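3-methylaspartate ammonia-lyase (Citrobacter amalonaticus, PDB 1KKO) catalyses the reversible, magnesium-dependent anti elimination of ammonia from L-threo-3-methylaspartate to give mesaconate, working as a homodimer of the enolase superfamily. Local coordinates at the interface of chains A and B. Coordinates in Å, arbitrary orientation; residue numbers count along the deposited sequence, not the author numbering. Chains: chain A/B, 3-methylaspartate ammonia-lyase.

The interface of chains A and B. Residues chain A 14-16, 32, 388-389; chain B 183, 187, 391-393.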
# COMPACT_ATOMS: atom_id res chain seq x y z
N SER A 14 -8.01 -0.24 1.65
CA SER A 14 -6.98 -1.25 1.42
C SER A 14 -7.29 -2.64 1.93
O SER A 14 -6.40 -3.48 1.98
CB SER A 14 -5.65 -0.77 1.97
OG SER A 14 -5.09 0.23 1.13
N PHE A 15 -8.53 -2.92 2.29
CA PHE A 15 -8.88 -4.30 2.55
C PHE A 15 -10.36 -4.53 2.25
O PHE A 15 -10.84 -4.11 1.19
CB PHE A 15 -8.38 -4.83 3.91
CG PHE A 15 -8.14 -6.32 3.90
CD1 PHE A 15 -7.23 -6.87 3.00
CD2 PHE A 15 -8.86 -7.17 4.72
CE1 PHE A 15 -7.07 -8.21 2.92
CE2 PHE A 15 -8.67 -8.54 4.64
CZ PHE A 15 -7.78 -9.05 3.74
N TYR A 16 -11.05 -5.21 3.16
CA TYR A 16 -12.43 -5.65 3.00
C TYR A 16 -13.18 -5.40 4.28
O TYR A 16 -12.60 -5.33 5.37
CB TYR A 16 -12.45 -7.18 2.66
CG TYR A 16 -11.76 -7.35 1.35
CD1 TYR A 16 -10.38 -7.38 1.28
CD2 TYR A 16 -12.47 -7.33 0.15
CE1 TYR A 16 -9.73 -7.38 0.07
CE2 TYR A 16 -11.83 -7.33 -1.05
CZ TYR A 16 -10.46 -7.34 -1.09
OH TYR A 16 -9.79 -7.29 -2.28
N PHE A 32 -11.22 -16.65 -1.81
CA PHE A 32 -11.25 -15.50 -0.90
C PHE A 32 -12.65 -15.16 -0.42
O PHE A 32 -12.81 -14.28 0.43
CB PHE A 32 -10.71 -14.29 -1.67
CG PHE A 32 -10.26 -13.14 -0.81
CD1 PHE A 32 -9.16 -13.26 0.02
CD2 PHE A 32 -10.91 -11.93 -0.87
CE1 PHE A 32 -8.74 -12.19 0.78
CE2 PHE A 32 -10.48 -10.86 -0.11
CZ PHE A 32 -9.40 -11.00 0.71
N GLY A 388 -3.68 -2.22 4.77
CA GLY A 388 -3.40 -3.40 3.98
C GLY A 388 -2.95 -4.61 4.75
O GLY A 388 -2.53 -4.53 5.90
N MSE A 389 -3.05 -5.75 4.08
CA MSE A 389 -2.60 -7.02 4.61
C MSE A 389 -1.32 -7.50 3.93
O MSE A 389 -0.80 -8.55 4.29
CB MSE A 389 -3.70 -8.08 4.53
CG MSE A 389 -4.75 -7.89 5.61
SE MSE A 389 -3.98 -8.04 7.41
CE MSE A 389 -5.47 -8.64 8.39
N LYS B 183 -10.16 -11.05 -5.18
CA LYS B 183 -10.04 -9.66 -4.73
C LYS B 183 -10.33 -8.70 -5.87
O LYS B 183 -11.06 -7.71 -5.72
CB LYS B 183 -8.62 -9.38 -4.25
CG LYS B 183 -8.21 -10.03 -2.95
CD LYS B 183 -6.81 -9.51 -2.58
CE LYS B 183 -6.30 -9.99 -1.24
NZ LYS B 183 -4.94 -9.44 -1.06
N LYS B 187 -13.37 -5.89 -6.42
CA LYS B 187 -13.05 -4.48 -6.58
C LYS B 187 -13.15 -4.01 -8.03
O LYS B 187 -12.65 -2.94 -8.37
CB LYS B 187 -11.71 -4.18 -5.93
CG LYS B 187 -11.81 -4.33 -4.41
CD LYS B 187 -10.54 -4.00 -3.68
CE LYS B 187 -10.81 -3.90 -2.17
NZ LYS B 187 -9.56 -3.78 -1.36
N PHE B 391 -1.98 -6.12 -3.74
CA PHE B 391 -3.01 -5.62 -4.65
C PHE B 391 -3.92 -4.53 -4.05
O PHE B 391 -4.08 -3.45 -4.63
CB PHE B 391 -3.86 -6.75 -5.29
CG PHE B 391 -5.13 -6.23 -5.89
CD1 PHE B 391 -6.32 -6.39 -5.21
CD2 PHE B 391 -5.13 -5.49 -7.06
CE1 PHE B 391 -7.47 -5.84 -5.69
CE2 PHE B 391 -6.31 -4.95 -7.54
CZ PHE B 391 -7.47 -5.14 -6.83
N ASP B 392 -4.50 -4.81 -2.88
CA ASP B 392 -5.47 -3.88 -2.31
C ASP B 392 -4.87 -2.51 -2.14
O ASP B 392 -5.50 -1.49 -2.42
CB ASP B 392 -5.96 -4.40 -0.97
CG ASP B 392 -6.58 -5.73 -1.08
OD1 ASP B 392 -7.62 -5.84 -1.76
OD2 ASP B 392 -6.06 -6.72 -0.51
N GLU B 393 -3.67 -2.48 -1.58
CA GLU B 393 -3.00 -1.23 -1.26
C GLU B 393 -2.70 -0.44 -2.52
O GLU B 393 -2.94 0.76 -2.59
CB GLU B 393 -1.72 -1.51 -0.49
CG GLU B 393 -1.95 -2.22 0.83
CD GLU B 393 -1.81 -3.73 0.79
OE1 GLU B 393 -1.24 -4.30 1.75
OE2 GLU B 393 -2.31 -4.35 -0.17
O HOH W 1 -3.76 -6.35 1.17
O HOH W 2 -2.87 1.89 0.27
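The phenol of A:Tyr16 reaches across the homodimer interface to the carboxylate of B:Asp392, its OH donating a hydrogen bond of 2.7 Å to OD1; the interface is two-fold symmetric, so the patch recurs with the chains exchanged. It arrives on the syn lone pair, the side of the other carboxylate oxygen, with ring and carboxylate planes 79° apart. The same OD1 accepts a second bond, from B:Lys187 NZ at 2.9 Å, and this nitrogen stands above the carboxylate plane, 38° out of it. Two donors thus grip OD1 from different directions. B:Lys187 NZ also bonds the backbone O of A:Phe15 across the interface (2.9 Å), somewhat tilted from the carbonyl plane, so one amine nitrogen joins the carboxylate of its own chain to the backbone of the partner.

B:Lys183, on helix 179-186, can be followed from base to tip. CG is anti to the carbonyl carbon (chi1 -71°) and the chain beyond is extended, which carries it past the phenol to the carboxylate. CB lies beside the phenol, 4.2 Å from A:Tyr16 CZ; CG lies over the face of the A:Phe32 ring, 3.9 Å from its centroid, in a CH-pi contact offset toward the rim. CD continues past the phenol oxygen, and CE rests near CZ and CE1 of A:Phe32. The tip, NZ, makes a salt bridge of 3.0 Å to B:Asp392 OD2. Both carboxylate oxygens therefore pair with lysines of chain B, an arrangement that would favour the charged carboxylate as acceptor for the phenol. Within chain A, A:Phe32 CE2 sits over the centre of the A:Tyr16 ring, backing the phenol.

B:Asp392 and B:Glu393 begin the C-terminal helix 392-409. Water 2 links B:Glu393 O to A:Ser14 OG, while water 1 joins B:Asp392 OD2 and B:Glu393 OE2 to the backbone N of A:Met389, a selenomethionine, with 3.0 Å between that N and the water oxygen.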